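PDB 6Y3P: KLLA0B12012p from Kluyveromyces lactis, which probably binds ATP and a metal ion through its C-terminal ATP-grasp domain, of the tubulin-tyrosine ligase family, and is a direct partner of the decapping enzyme Dcp2. Local coordinates for residues H91-K96 against S100-A105; S305-A310 against V341-V346; T17-G22 against N361-L366. All coordinates share one frame; numbering follows the deposited sequence.

Interaction 1. Residues H91-K96 against S100-A105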
ATOM      1  N   HIS A  91      -8.360  11.506   6.579  1.00 58.30           N
ATOM      2  CA  HIS A  91      -8.815  12.839   6.994  1.00 60.58           C
ATOM      3  C   HIS A  91     -10.029  12.794   7.891  1.00 63.98           C
ATOM      4  O   HIS A  91     -10.035  13.472   8.925  1.00 64.80           O
ATOM      5  CB  HIS A  91      -9.118  13.752   5.798  1.00 63.79           C
ATOM      6  CG  HIS A  91      -7.970  13.982   4.871  1.00 68.67           C
ATOM      7  ND1 HIS A  91      -6.654  13.942   5.314  1.00 71.05           N
ATOM      8  CD2 HIS A  91      -7.981  14.256   3.542  1.00 72.60           C
ATOM      9  CE1 HIS A  91      -5.907  14.166   4.241  1.00 71.16           C
ATOM     10  NE2 HIS A  91      -6.659  14.371   3.150  1.00 72.18           N
ATOM     11  N   SER A  92     -11.053  11.990   7.519  1.00 59.31           N
ATOM     12  CA  SER A  92     -12.283  11.925   8.308  1.00 60.14           C
ATOM     13  C   SER A  92     -12.106  11.213   9.637  1.00 62.96           C
ATOM     14  O   SER A  92     -12.849  11.488  10.576  1.00 63.60           O
ATOM     15  CB  SER A  92     -13.437  11.332   7.505  1.00 65.71           C
ATOM     16  OG  SER A  92     -13.106  10.058   6.988  1.00 80.85           O
ATOM     17  N   TYR A  93     -11.117  10.319   9.732  1.00 56.67           N
ATOM     18  CA  TYR A  93     -10.832   9.593  10.963  1.00 55.21           C
ATOM     19  C   TYR A  93      -9.999  10.412  11.978  1.00 60.59           C
ATOM     20  O   TYR A  93     -10.258  10.311  13.172  1.00 61.09           O
ATOM     21  CB  TYR A  93     -10.118   8.295  10.605  1.00 53.81           C
ATOM     22  CG  TYR A  93      -9.602   7.489  11.773  1.00 52.35           C
ATOM     23  CD1 TYR A  93     -10.461   6.708  12.542  1.00 54.24           C
ATOM     24  CD2 TYR A  93      -8.245   7.441  12.059  1.00 51.61           C
ATOM     25  CE1 TYR A  93      -9.980   5.912  13.578  1.00 54.58           C
ATOM     26  CE2 TYR A  93      -7.752   6.648  13.092  1.00 52.83           C
ATOM     27  CZ  TYR A  93      -8.622   5.884  13.851  1.00 59.21           C
ATOM     28  OH  TYR A  93      -8.123   5.098  14.858  1.00 57.46           O
ATOM     29  N   VAL A  94      -8.975  11.154  11.514  1.00 57.87           N
ATOM     30  CA  VAL A  94      -8.078  11.934  12.378  1.00 59.49           C
ATOM     31  C   VAL A  94      -8.799  13.118  13.048  1.00 67.25           C
ATOM     32  O   VAL A  94      -8.333  13.604  14.093  1.00 68.50           O
ATOM     33  CB  VAL A  94      -6.744  12.373  11.700  1.00 62.74           C
ATOM     34  CG1 VAL A  94      -5.822  11.176  11.444  1.00 61.61           C
ATOM     35  CG2 VAL A  94      -6.984  13.178  10.425  1.00 62.28           C
ATOM     36  N   VAL A  95      -9.934  13.564  12.457  1.00 63.54           N
ATOM     37  CA  VAL A  95     -10.781  14.639  12.977  1.00 64.32           C
ATOM     38  C   VAL A  95     -11.167  14.304  14.433  1.00 70.58           C
ATOM     39  O   VAL A  95     -10.923  15.116  15.327  1.00 71.43           O
ATOM     40  CB  VAL A  95     -12.006  14.904  12.041  1.00 67.90           C
ATOM     41  CG1 VAL A  95     -13.166  15.583  12.767  1.00 68.56           C
ATOM     42  CG2 VAL A  95     -11.592  15.711  10.822  1.00 67.37           C
ATOM     43  N   LYS A  96     -11.681  13.082  14.669  1.00 67.95           N
ATOM     44  CA  LYS A  96     -12.062  12.616  16.001  1.00 68.48           C
ATOM     45  C   LYS A  96     -10.973  11.754  16.663  1.00 70.84           C
ATOM     46  O   LYS A  96     -11.238  11.143  17.705  1.00 71.75           O
ATOM     47  CB  LYS A  96     -13.395  11.861  15.938  1.00 71.98           C
ATOM     48  CG  LYS A  96     -14.422  12.358  16.959  1.00 93.33           C
ATOM     49  CD  LYS A  96     -15.234  13.546  16.450  1.00 98.12           C
ATOM     50  CE  LYS A  96     -15.922  14.275  17.570  1.00102.33           C
ATOM     51  NZ  LYS A  96     -16.592  15.495  17.067  1.00109.08           N
ATOM     52  N   SER A 100      -3.772   9.814  17.042  1.00 59.71           N
ATOM     53  CA  SER A 100      -3.456   8.809  16.032  1.00 57.66           C
ATOM     54  C   SER A 100      -2.146   9.087  15.275  1.00 60.40           C
ATOM     55  O   SER A 100      -1.853  10.245  14.924  1.00 60.64           O
ATOM     56  CB  SER A 100      -4.632   8.647  15.067  1.00 59.54           C
ATOM     57  OG  SER A 100      -4.468   7.626  14.094  1.00 59.74           O
ATOM     58  N   ILE A 101      -1.360   8.006  15.040  1.00 53.83           N
ATOM     59  CA  ILE A 101      -0.087   8.028  14.286  1.00 51.51           C
ATOM     60  C   ILE A 101      -0.348   8.525  12.854  1.00 54.84           C
ATOM     61  O   ILE A 101       0.506   9.195  12.278  1.00 54.91           O
ATOM     62  CB  ILE A 101       0.637   6.634  14.331  1.00 52.80           C
ATOM     63  CG1 ILE A 101       2.079   6.718  13.786  1.00 51.76           C
ATOM     64  CG2 ILE A 101      -0.182   5.527  13.637  1.00 52.84           C
ATOM     65  CD1 ILE A 101       2.984   5.627  14.129  1.00 51.76           C
ATOM     66  N   LEU A 102      -1.566   8.277  12.332  1.00 51.17           N
ATOM     67  CA  LEU A 102      -1.998   8.678  10.989  1.00 51.59           C
ATOM     68  C   LEU A 102      -1.975  10.204  10.733  1.00 56.65           C
ATOM     69  O   LEU A 102      -1.961  10.613   9.575  1.00 55.54           O
ATOM     70  CB  LEU A 102      -3.381   8.075  10.663  1.00 51.58           C
ATOM     71  CG  LEU A 102      -3.404   6.538  10.465  1.00 54.55           C
ATOM     72  CD1 LEU A 102      -4.778   6.070  10.024  1.00 54.48           C
ATOM     73  CD2 LEU A 102      -2.346   6.081   9.450  1.00 54.29           C
ATOM     74  N   ASN A 103      -1.928  11.027  11.811  1.00 54.30           N
ATOM     75  CA  ASN A 103      -1.796  12.481  11.760  1.00 55.03           C
ATOM     76  C   ASN A 103      -0.384  12.864  11.330  1.00 59.24           C
ATOM     77  O   ASN A 103      -0.167  14.007  10.939  1.00 58.91           O
ATOM     78  CB  ASN A 103      -2.027  13.080  13.151  1.00 59.52           C
ATOM     79  CG  ASN A 103      -3.462  13.251  13.534  1.00 71.69           C
ATOM     80  OD1 ASN A 103      -4.142  14.167  13.063  1.00 64.26           O
ATOM     81  ND2 ASN A 103      -3.922  12.419  14.463  1.00 60.98           N
ATOM     82  N   ARG A 104       0.590  11.928  11.485  1.00 56.29           N
ATOM     83  CA  ARG A 104       2.000  12.107  11.129  1.00 56.10           C
ATOM     84  C   ARG A 104       2.464  11.170  10.020  1.00 59.04           C
ATOM     85  O   ARG A 104       3.171  11.608   9.132  1.00 59.81           O
ATOM     86  CB  ARG A 104       2.916  11.915  12.361  1.00 57.85           C
ATOM     87  CG  ARG A 104       3.706  13.166  12.756  1.00 79.07           C
ATOM     88  CD  ARG A 104       4.685  13.653  11.679  1.00100.02           C
ATOM     89  NE  ARG A 104       5.567  14.723  12.159  1.00112.12           N
ATOM     90  CZ  ARG A 104       6.456  15.362  11.402  1.00124.32           C
ATOM     91  NH1 ARG A 104       6.582  15.061  10.114  1.00110.67           N
ATOM     92  NH2 ARG A 104       7.223  16.310  11.927  1.00106.06           N
ATOM     93  N   ALA A 105       2.110   9.873  10.112  1.00 54.00           N
ATOM     94  CA  ALA A 105       2.509   8.759   9.251  1.00 52.86           C
ATOM     95  C   ALA A 105       1.740   8.618   7.911  1.00 54.95           C
ATOM     96  O   ALA A 105       1.578   7.510   7.417  1.00 53.43           O
ATOM     97  CB  ALA A 105       2.416   7.459  10.049  1.00 53.53           C
TER
HETATM   98  O   HOH W   1      -5.977  16.034  14.601  1.00 66.31           O

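Interaction 2. Residues S305-A310 against V341-V346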
ATOM      1  N   SER A 305      -2.864  -0.763  11.733  1.00 49.06           N
ATOM      2  CA  SER A 305      -3.934  -0.965  12.729  1.00 48.65           C
ATOM      3  C   SER A 305      -4.925   0.211  12.713  1.00 50.48           C
ATOM      4  O   SER A 305      -6.131   0.005  12.649  1.00 48.48           O
ATOM      5  CB  SER A 305      -3.319  -1.122  14.121  1.00 49.79           C
ATOM      6  OG  SER A 305      -4.324  -1.175  15.118  1.00 67.11           O
ATOM      7  N   GLU A 306      -4.390   1.441  12.748  1.00 47.89           N
ATOM      8  CA  GLU A 306      -5.125   2.706  12.718  1.00 47.15           C
ATOM      9  C   GLU A 306      -5.869   2.857  11.407  1.00 50.12           C
ATOM     10  O   GLU A 306      -7.039   3.249  11.419  1.00 52.05           O
ATOM     11  CB  GLU A 306      -4.153   3.880  12.932  1.00 48.16           C
ATOM     12  CG  GLU A 306      -3.656   4.024  14.360  1.00 57.04           C
ATOM     13  CD  GLU A 306      -4.775   4.270  15.351  1.00 69.74           C
ATOM     14  OE1 GLU A 306      -5.427   5.331  15.231  1.00 60.93           O
ATOM     15  OE2 GLU A 306      -5.073   3.360  16.161  1.00 60.67           O
ATOM     16  N   LEU A 307      -5.228   2.488  10.282  1.00 44.14           N
ATOM     17  CA  LEU A 307      -5.862   2.563   8.961  1.00 42.91           C
ATOM     18  C   LEU A 307      -7.053   1.643   8.846  1.00 48.74           C
ATOM     19  O   LEU A 307      -8.094   2.055   8.334  1.00 50.02           O
ATOM     20  CB  LEU A 307      -4.860   2.349   7.810  1.00 41.52           C
ATOM     21  CG  LEU A 307      -5.409   2.479   6.379  1.00 44.66           C
ATOM     22  CD1 LEU A 307      -6.182   3.803   6.192  1.00 47.19           C
ATOM     23  CD2 LEU A 307      -4.315   2.414   5.385  1.00 37.55           C
ATOM     24  N   PHE A 308      -6.927   0.416   9.327  1.00 46.14           N
ATOM     25  CA  PHE A 308      -8.051  -0.503   9.280  1.00 46.61           C
ATOM     26  C   PHE A 308      -9.180  -0.062  10.229  1.00 51.28           C
ATOM     27  O   PHE A 308     -10.347  -0.201   9.871  1.00 52.58           O
ATOM     28  CB  PHE A 308      -7.597  -1.961   9.472  1.00 48.32           C
ATOM     29  CG  PHE A 308      -7.112  -2.489   8.138  1.00 49.36           C
ATOM     30  CD1 PHE A 308      -8.010  -2.743   7.101  1.00 51.35           C
ATOM     31  CD2 PHE A 308      -5.753  -2.631   7.881  1.00 49.95           C
ATOM     32  CE1 PHE A 308      -7.558  -3.133   5.845  1.00 51.69           C
ATOM     33  CE2 PHE A 308      -5.301  -3.025   6.620  1.00 51.37           C
ATOM     34  CZ  PHE A 308      -6.204  -3.270   5.610  1.00 49.64           C
ATOM     35  N   LYS A 309      -8.851   0.577  11.360  1.00 48.14           N
ATOM     36  CA  LYS A 309      -9.879   1.122  12.254  1.00 49.36           C
ATOM     37  C   LYS A 309     -10.604   2.288  11.538  1.00 56.88           C
ATOM     38  O   LYS A 309     -11.841   2.354  11.563  1.00 57.94           O
ATOM     39  CB  LYS A 309      -9.295   1.574  13.586  1.00 49.99           C
ATOM     40  CG  LYS A 309      -8.827   0.412  14.434  1.00 59.77           C
ATOM     41  CD  LYS A 309      -8.879   0.727  15.922  1.00 65.92           C
ATOM     42  CE  LYS A 309      -7.534   0.984  16.533  1.00 65.66           C
ATOM     43  NZ  LYS A 309      -7.575   0.756  18.001  1.00 69.35           N
ATOM     44  N   ALA A 310      -9.832   3.135  10.825  1.00 52.92           N
ATOM     45  CA  ALA A 310     -10.338   4.266  10.035  1.00 52.68           C
ATOM     46  C   ALA A 310     -11.296   3.788   8.962  1.00 57.79           C
ATOM     47  O   ALA A 310     -12.435   4.236   8.935  1.00 58.19           O
ATOM     48  CB  ALA A 310      -9.181   5.026   9.390  1.00 52.22           C
ATOM     49  N   VAL A 341       8.251   6.852   9.382  1.00 42.81           N
ATOM     50  CA  VAL A 341       7.567   6.291   8.213  1.00 42.41           C
ATOM     51  C   VAL A 341       6.409   7.179   7.750  1.00 45.68           C
ATOM     52  O   VAL A 341       5.766   7.856   8.535  1.00 43.05           O
ATOM     53  CB  VAL A 341       7.111   4.794   8.343  1.00 45.85           C
ATOM     54  CG1 VAL A 341       8.210   3.897   8.913  1.00 45.74           C
ATOM     55  CG2 VAL A 341       5.823   4.654   9.144  1.00 45.19           C
ATOM     56  N   LYS A 342       6.124   7.124   6.470  1.00 45.13           N
ATOM     57  CA  LYS A 342       5.022   7.863   5.916  1.00 45.43           C
ATOM     58  C   LYS A 342       4.317   6.993   4.935  1.00 46.93           C
ATOM     59  O   LYS A 342       4.932   6.521   3.991  1.00 45.32           O
ATOM     60  CB  LYS A 342       5.459   9.247   5.372  1.00 48.71           C
ATOM     61  CG  LYS A 342       5.181  10.340   6.430  1.00 64.69           C
ATOM     62  CD  LYS A 342       6.035  11.598   6.294  1.00 74.89           C
ATOM     63  CE  LYS A 342       5.712  12.663   7.337  1.00 77.47           C
ATOM     64  NZ  LYS A 342       4.351  13.273   7.169  1.00 77.29           N
ATOM     65  N   LEU A 343       3.044   6.677   5.213  1.00 44.36           N
ATOM     66  CA  LEU A 343       2.276   5.851   4.286  1.00 43.80           C
ATOM     67  C   LEU A 343       1.988   6.634   3.010  1.00 49.27           C
ATOM     68  O   LEU A 343       1.499   7.765   3.056  1.00 48.96           O
ATOM     69  CB  LEU A 343       0.979   5.276   4.900  1.00 43.25           C
ATOM     70  CG  LEU A 343       0.145   4.378   3.975  1.00 46.56           C
ATOM     71  CD1 LEU A 343       0.872   3.081   3.633  1.00 44.64           C
ATOM     72  CD2 LEU A 343      -1.208   4.100   4.578  1.00 52.05           C
ATOM     73  N   LEU A 344       2.316   6.020   1.876  1.00 47.84           N
ATOM     74  CA  LEU A 344       2.103   6.624   0.588  1.00 49.23           C
ATOM     75  C   LEU A 344       0.865   6.030  -0.074  1.00 53.20           C
ATOM     76  O   LEU A 344       0.007   6.780  -0.532  1.00 53.31           O
ATOM     77  CB  LEU A 344       3.369   6.459  -0.283  1.00 49.82           C
ATOM     78  CG  LEU A 344       3.273   6.909  -1.738  1.00 56.02           C
ATOM     79  CD1 LEU A 344       3.196   8.455  -1.862  1.00 56.47           C
ATOM     80  CD2 LEU A 344       4.440   6.349  -2.543  1.00 58.96           C
ATOM     81  N   GLU A 345       0.777   4.689  -0.149  1.00 48.59           N
ATOM     82  CA  GLU A 345      -0.340   4.001  -0.820  1.00 47.48           C
ATOM     83  C   GLU A 345      -0.466   2.551  -0.407  1.00 48.30           C
ATOM     84  O   GLU A 345       0.459   1.957   0.171  1.00 46.26           O
ATOM     85  CB  GLU A 345      -0.189   4.074  -2.354  1.00 48.85           C
ATOM     86  CG  GLU A 345       1.029   3.324  -2.881  1.00 60.99           C
ATOM     87  CD  GLU A 345       1.458   3.632  -4.303  1.00 83.46           C
ATOM     88  OE1 GLU A 345       0.639   4.199  -5.060  1.00 57.77           O
ATOM     89  OE2 GLU A 345       2.607   3.284  -4.665  1.00 92.34           O
ATOM     90  N   VAL A 346      -1.624   1.979  -0.751  1.00 43.50           N
ATOM     91  CA  VAL A 346      -1.974   0.591  -0.517  1.00 42.31           C
ATOM     92  C   VAL A 346      -2.289   0.041  -1.909  1.00 48.39           C
ATOM     93  O   VAL A 346      -3.096   0.610  -2.630  1.00 48.50           O
ATOM     94  CB  VAL A 346      -3.169   0.482   0.483  1.00 44.77           C
ATOM     95  CG1 VAL A 346      -3.642  -0.959   0.656  1.00 44.17           C
ATOM     96  CG2 VAL A 346      -2.833   1.117   1.835  1.00 43.40           C
TER

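Interaction 3. Residues T17-G22 against N361-L366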
ATOM      1  N   THR A  17       2.961 -20.108 -14.500  1.00 68.31           N
ATOM      2  CA  THR A  17       4.099 -19.251 -14.802  1.00 68.45           C
ATOM      3  C   THR A  17       4.315 -18.206 -13.717  1.00 72.09           C
ATOM      4  O   THR A  17       5.414 -17.649 -13.643  1.00 72.33           O
ATOM      5  CB  THR A  17       3.974 -18.572 -16.172  1.00 78.75           C
ATOM      6  OG1 THR A  17       2.631 -18.150 -16.411  1.00 80.38           O
ATOM      7  CG2 THR A  17       4.486 -19.446 -17.296  1.00 79.63           C
ATOM      8  N   GLU A  18       3.274 -17.909 -12.897  1.00 67.06           N
ATOM      9  CA  GLU A  18       3.376 -16.913 -11.823  1.00 65.38           C
ATOM     10  C   GLU A  18       4.300 -17.346 -10.685  1.00 68.36           C
ATOM     11  O   GLU A  18       4.292 -18.510 -10.256  1.00 69.02           O
ATOM     12  CB  GLU A  18       1.999 -16.485 -11.289  1.00 66.07           C
ATOM     13  CG  GLU A  18       1.418 -15.266 -11.990  1.00 74.73           C
ATOM     14  CD  GLU A  18       0.014 -14.856 -11.571  1.00 97.34           C
ATOM     15  OE1 GLU A  18      -0.285 -14.839 -10.350  1.00 68.04           O
ATOM     16  OE2 GLU A  18      -0.775 -14.494 -12.474  1.00 94.55           O
ATOM     17  N   TYR A  19       5.100 -16.383 -10.211  1.00 62.70           N
ATOM     18  CA  TYR A  19       6.093 -16.498  -9.140  1.00 61.26           C
ATOM     19  C   TYR A  19       5.579 -17.206  -7.866  1.00 61.95           C
ATOM     20  O   TYR A  19       6.298 -18.029  -7.288  1.00 60.93           O
ATOM     21  CB  TYR A  19       6.636 -15.082  -8.804  1.00 61.55           C
ATOM     22  CG  TYR A  19       7.826 -15.068  -7.870  1.00 62.97           C
ATOM     23  CD1 TYR A  19       9.101 -15.392  -8.330  1.00 64.85           C
ATOM     24  CD2 TYR A  19       7.682 -14.718  -6.528  1.00 62.85           C
ATOM     25  CE1 TYR A  19      10.196 -15.402  -7.470  1.00 65.41           C
ATOM     26  CE2 TYR A  19       8.773 -14.722  -5.659  1.00 63.58           C
ATOM     27  CZ  TYR A  19      10.030 -15.054  -6.138  1.00 72.46           C
ATOM     28  OH  TYR A  19      11.111 -15.053  -5.293  1.00 74.33           O
ATOM     29  N   ILE A  20       4.331 -16.897  -7.455  1.00 56.26           N
ATOM     30  CA  ILE A  20       3.711 -17.408  -6.216  1.00 54.62           C
ATOM     31  C   ILE A  20       3.064 -18.812  -6.318  1.00 58.06           C
ATOM     32  O   ILE A  20       2.647 -19.336  -5.280  1.00 57.46           O
ATOM     33  CB  ILE A  20       2.704 -16.358  -5.672  1.00 56.16           C
ATOM     34  CG1 ILE A  20       1.532 -16.095  -6.676  1.00 54.98           C
ATOM     35  CG2 ILE A  20       3.455 -15.057  -5.346  1.00 56.29           C
ATOM     36  CD1 ILE A  20       0.329 -15.342  -6.105  1.00 51.39           C
ATOM     37  N   TYR A  21       2.990 -19.423  -7.532  1.00 56.08           N
ATOM     38  CA  TYR A  21       2.354 -20.735  -7.750  1.00 57.04           C
ATOM     39  C   TYR A  21       3.012 -21.882  -6.943  1.00 63.48           C
ATOM     40  O   TYR A  21       2.314 -22.547  -6.172  1.00 64.08           O
ATOM     41  CB  TYR A  21       2.249 -21.074  -9.249  1.00 59.09           C
ATOM     42  CG  TYR A  21       1.566 -22.399  -9.523  1.00 62.16           C
ATOM     43  CD1 TYR A  21       0.185 -22.475  -9.692  1.00 63.41           C
ATOM     44  CD2 TYR A  21       2.301 -23.576  -9.624  1.00 64.64           C
ATOM     45  CE1 TYR A  21      -0.447 -23.697  -9.923  1.00 65.27           C
ATOM     46  CE2 TYR A  21       1.682 -24.799  -9.864  1.00 66.77           C
ATOM     47  CZ  TYR A  21       0.311 -24.855 -10.030  1.00 77.11           C
ATOM     48  OH  TYR A  21      -0.273 -26.076 -10.281  1.00 84.22           O
ATOM     49  N   GLY A  22       4.316 -22.106  -7.148  1.00 60.89           N
ATOM     50  CA  GLY A  22       5.108 -23.102  -6.430  1.00 61.28           C
ATOM     51  C   GLY A  22       4.971 -22.937  -4.927  1.00 65.74           C
ATOM     52  O   GLY A  22       4.507 -23.878  -4.261  1.00 65.20           O
ATOM     53  N   ASN A 361      12.868 -17.023  -0.352  1.00 54.30           N
ATOM     54  CA  ASN A 361      12.717 -17.517   1.019  1.00 54.15           C
ATOM     55  C   ASN A 361      11.690 -16.623   1.729  1.00 55.18           C
ATOM     56  O   ASN A 361      10.778 -17.123   2.400  1.00 55.18           O
ATOM     57  CB  ASN A 361      14.069 -17.445   1.749  1.00 60.30           C
ATOM     58  CG  ASN A 361      14.090 -18.026   3.156  1.00 90.00           C
ATOM     59  OD1 ASN A 361      13.519 -17.477   4.108  1.00 78.61           O
ATOM     60  ND2 ASN A 361      14.834 -19.102   3.341  1.00 87.46           N
ATOM     61  N   LEU A 362      11.824 -15.307   1.527  1.00 48.99           N
ATOM     62  CA  LEU A 362      10.933 -14.302   2.087  1.00 48.05           C
ATOM     63  C   LEU A 362       9.474 -14.542   1.646  1.00 50.97           C
ATOM     64  O   LEU A 362       8.579 -14.483   2.487  1.00 49.00           O
ATOM     65  CB  LEU A 362      11.424 -12.887   1.692  1.00 47.09           C
ATOM     66  CG  LEU A 362      10.714 -11.711   2.352  1.00 50.21           C
ATOM     67  CD1 LEU A 362      11.657 -10.553   2.576  1.00 48.11           C
ATOM     68  CD2 LEU A 362       9.480 -11.277   1.550  1.00 52.34           C
ATOM     69  N   ILE A 363       9.254 -14.827   0.339  1.00 47.78           N
ATOM     70  CA  ILE A 363       7.924 -15.037  -0.242  1.00 47.52           C
ATOM     71  C   ILE A 363       7.367 -16.419   0.173  1.00 52.62           C
ATOM     72  O   ILE A 363       6.157 -16.527   0.416  1.00 50.16           O
ATOM     73  CB  ILE A 363       7.945 -14.755  -1.781  1.00 50.27           C
ATOM     74  CG1 ILE A 363       8.153 -13.252  -2.079  1.00 49.70           C
ATOM     75  CG2 ILE A 363       6.743 -15.311  -2.550  1.00 51.04           C
ATOM     76  CD1 ILE A 363       7.017 -12.280  -1.620  1.00 52.62           C
ATOM     77  N   ASP A 364       8.259 -17.449   0.316  1.00 50.13           N
ATOM     78  CA  ASP A 364       7.888 -18.807   0.759  1.00 49.99           C
ATOM     79  C   ASP A 364       7.326 -18.793   2.181  1.00 53.85           C
ATOM     80  O   ASP A 364       6.353 -19.480   2.465  1.00 55.85           O
ATOM     81  CB  ASP A 364       9.106 -19.736   0.724  1.00 52.54           C
ATOM     82  CG  ASP A 364       9.471 -20.305  -0.628  1.00 63.58           C
ATOM     83  OD1 ASP A 364       8.794 -19.959  -1.622  1.00 63.04           O
ATOM     84  OD2 ASP A 364      10.429 -21.113  -0.691  1.00 74.41           O
ATOM     85  N   GLU A 365       7.937 -18.008   3.063  1.00 49.05           N
ATOM     86  CA  GLU A 365       7.532 -17.892   4.456  1.00 48.61           C
ATOM     87  C   GLU A 365       6.249 -17.076   4.556  1.00 52.42           C
ATOM     88  O   GLU A 365       5.453 -17.309   5.465  1.00 53.60           O
ATOM     89  CB  GLU A 365       8.664 -17.250   5.272  1.00 49.69           C
ATOM     90  CG  GLU A 365       8.358 -17.174   6.758  1.00 61.75           C
ATOM     91  CD  GLU A 365       9.339 -16.416   7.624  1.00 72.06           C
ATOM     92  OE1 GLU A 365      10.549 -16.412   7.300  1.00 59.82           O
ATOM     93  OE2 GLU A 365       8.897 -15.869   8.659  1.00 69.92           O
ATOM     94  N   LEU A 366       6.039 -16.132   3.613  1.00 47.14           N
ATOM     95  CA  LEU A 366       4.838 -15.314   3.594  1.00 45.67           C
ATOM     96  C   LEU A 366       3.612 -16.188   3.333  1.00 50.97           C
ATOM     97  O   LEU A 366       2.651 -16.121   4.109  1.00 51.31           O
ATOM     98  CB  LEU A 366       4.942 -14.168   2.558  1.00 44.17           C
ATOM     99  CG  LEU A 366       3.621 -13.496   2.072  1.00 46.99           C
ATOM    100  CD1 LEU A 366       2.892 -12.762   3.189  1.00 45.14           C
ATOM    101  CD2 LEU A 366       3.877 -12.577   0.910  1.00 51.25           C
TER

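Interaction 1. Residues H91-K96 against S100-A105
Val94 and Asn103 lie alongside each other with their side chains running in opposite directions, and the valine packs against the amide. CB of Val94 comes to 3.4 Å from OD1 of Asn103, and its CG1 branch stands 3.8 Å from ND2 of Asn103. The amide keeps its orientation because ND2 of Asn103 donates to the backbone O of Ser100 at 3.0 Å, fairly straight (161°) and with Ser100 O close to the plane of the amide. That carbonyl also accepts the backbone N of Asn103 from the same face. Asparagine suits this place because its amide can donate to Ser100 O and to Asn97 O in the connecting loop while OD1 accepts from a water, which also donates, weakly, to the carbonyl O of Val94.

Next to these polar atoms the contact turns apolar: CG1 of Val94 also rests 4.0 Å from CB of Leu102. Tyr93, whose CG is anti to the backbone N (chi1 173°), sends its ring past the valine towards Ser100. There OG of Ser100 sits at the ring edge, 3.6 Å from CE2 of Tyr93, and CD1 of Leu102 approaches the same ring obliquely. Both hydroxyls, Tyr93 OH and Ser100 OG, are bound by Glu306 OE1 of helix 290-313, so the carboxylate pins tyrosine and serine side by side. The C-terminal end of helix 83-95 thus folds back, through a short connection, against the 3-10 turn 101-103 ahead of strand 109-113, within the tubulin-tyrosine ligase family domain.

Interaction 2. Residues S305-A310 against V341-V346
Leu307 meets the strand through a single methyl, CD2, which touches two strand residues. It lies 3.6 Å from CD2 of Leu343 and 4.1 Å from CG2 of Val346. The first pair is a methyl-to-methyl meeting of two leucine side chains that cross at about a right angle; against the valine, Leu307 instead slides past in the opposite direction. Both leucines carry CG anti to the backbone N (chi1 -177° for Leu307, -179° for Leu343), which extends each branched end towards the facing element. That reach matters because the backbones stay well apart, with CA of Leu307 and CA of Leu343 separated by 9.9 Å. Leucine suits this separation of the backbones, its length letting the methyls bridge the distance, and valine, beta-branched, suits a strand and offers CG2 to the same methyl.

Leu343 and Val346 point to the same side although they are three residues apart, and the backbone between them explains it. Leu344 and Glu345 both pair with Asp332 in a classic beta bulge, which shifts the alternation by one residue. In the next shell, Phe331 of the neighbouring strand touches both Leu307 and Val346, while Leu86 and Ile90 of helix 83-95 also touch Leu307. Phe308, next along the helix, stacks edge-to-face with Phe319. The backbone of Leu343 is itself bonded to Ala105 and Leu107, so the strand is held on its other edge too. This is the buried apolar layer between helix 290-313 and strands 326-335 and 341-347 of the larger antiparallel sheet, a helix-on-sheet packing within the ATP-grasp fold.

Interaction 3. Residues T17-G22 against N361-L366
A type I beta turn from Glu18 to Tyr21 leads into helix 21-31 and rests on helix 357-375, joining the N-terminal part of this ATP-grasp chain to a helix near its C-terminal end. The turn is closed by the backbone bond from Tyr21 N to Glu18 O at 3.2 Å, and its two middle residues, Tyr19 and Ile20, supply what touches the helix.

Apolar contact carries the meeting, and Ile363 receives both partners. Its CG2 lies 3.8 Å from CE2 of Tyr19 and 4.3 Å from CG2 of Ile20. Isoleucine suits this place because it branches at CB: with CG2 anti to the backbone N and CG1 beside it (chi1 -69°), both arms lie against the Tyr19 ring. Tyr220 of strand 215-224 touches the same isoleucine, and Phe352 and Phe367 touch Ile20, so the buried patch continues on to the sheet and to the helix's next turn. Tyrosine, an apolar ring with a polar hydroxyl, suits the partly exposed border, where it reaches Ile363 and also Lys360 of the same helix.

Charged contacts frame this patch. Asp364 OD1 forms a salt bridge with Arg26 NH2, a tie from helix 21-31 itself to helix 357-375, while Arg234 of strand 228-239 makes a salt bridge to Glu365 OE1 and a hydrogen bond to Asn361 OD1.

The aromatic geometry has two parts: CG2 of Ile363 comes at the Tyr19 ring obliquely, whereas CG1 of Ile363 lies in the ring plane at its edge, 3.9 Å from Tyr19 CE2.

How the interactions relate
From the N terminus, segment 17-22 comes first but finds its partner, 361-366, only 339 residues later, so interaction 3 closes a loop holding both other contacts. Within that span, interaction 1 closes a very short loop at the end of helix 83-95; interaction 2 then closes the 30-residue span from helix 290-313 to strand 341-347, in series and without crossing. Interactions 1 and 2 touch, their centres about 10 Å apart: helix 290-313 reaches Tyr93, Ser100 and Leu102, joining the end of helix 83-95 and the turn after it to the sheet with strands 326-335 and 341-347. Interaction 3 lies across the chain's centre from interaction 1 and ties the N-terminal region to helix 357-375.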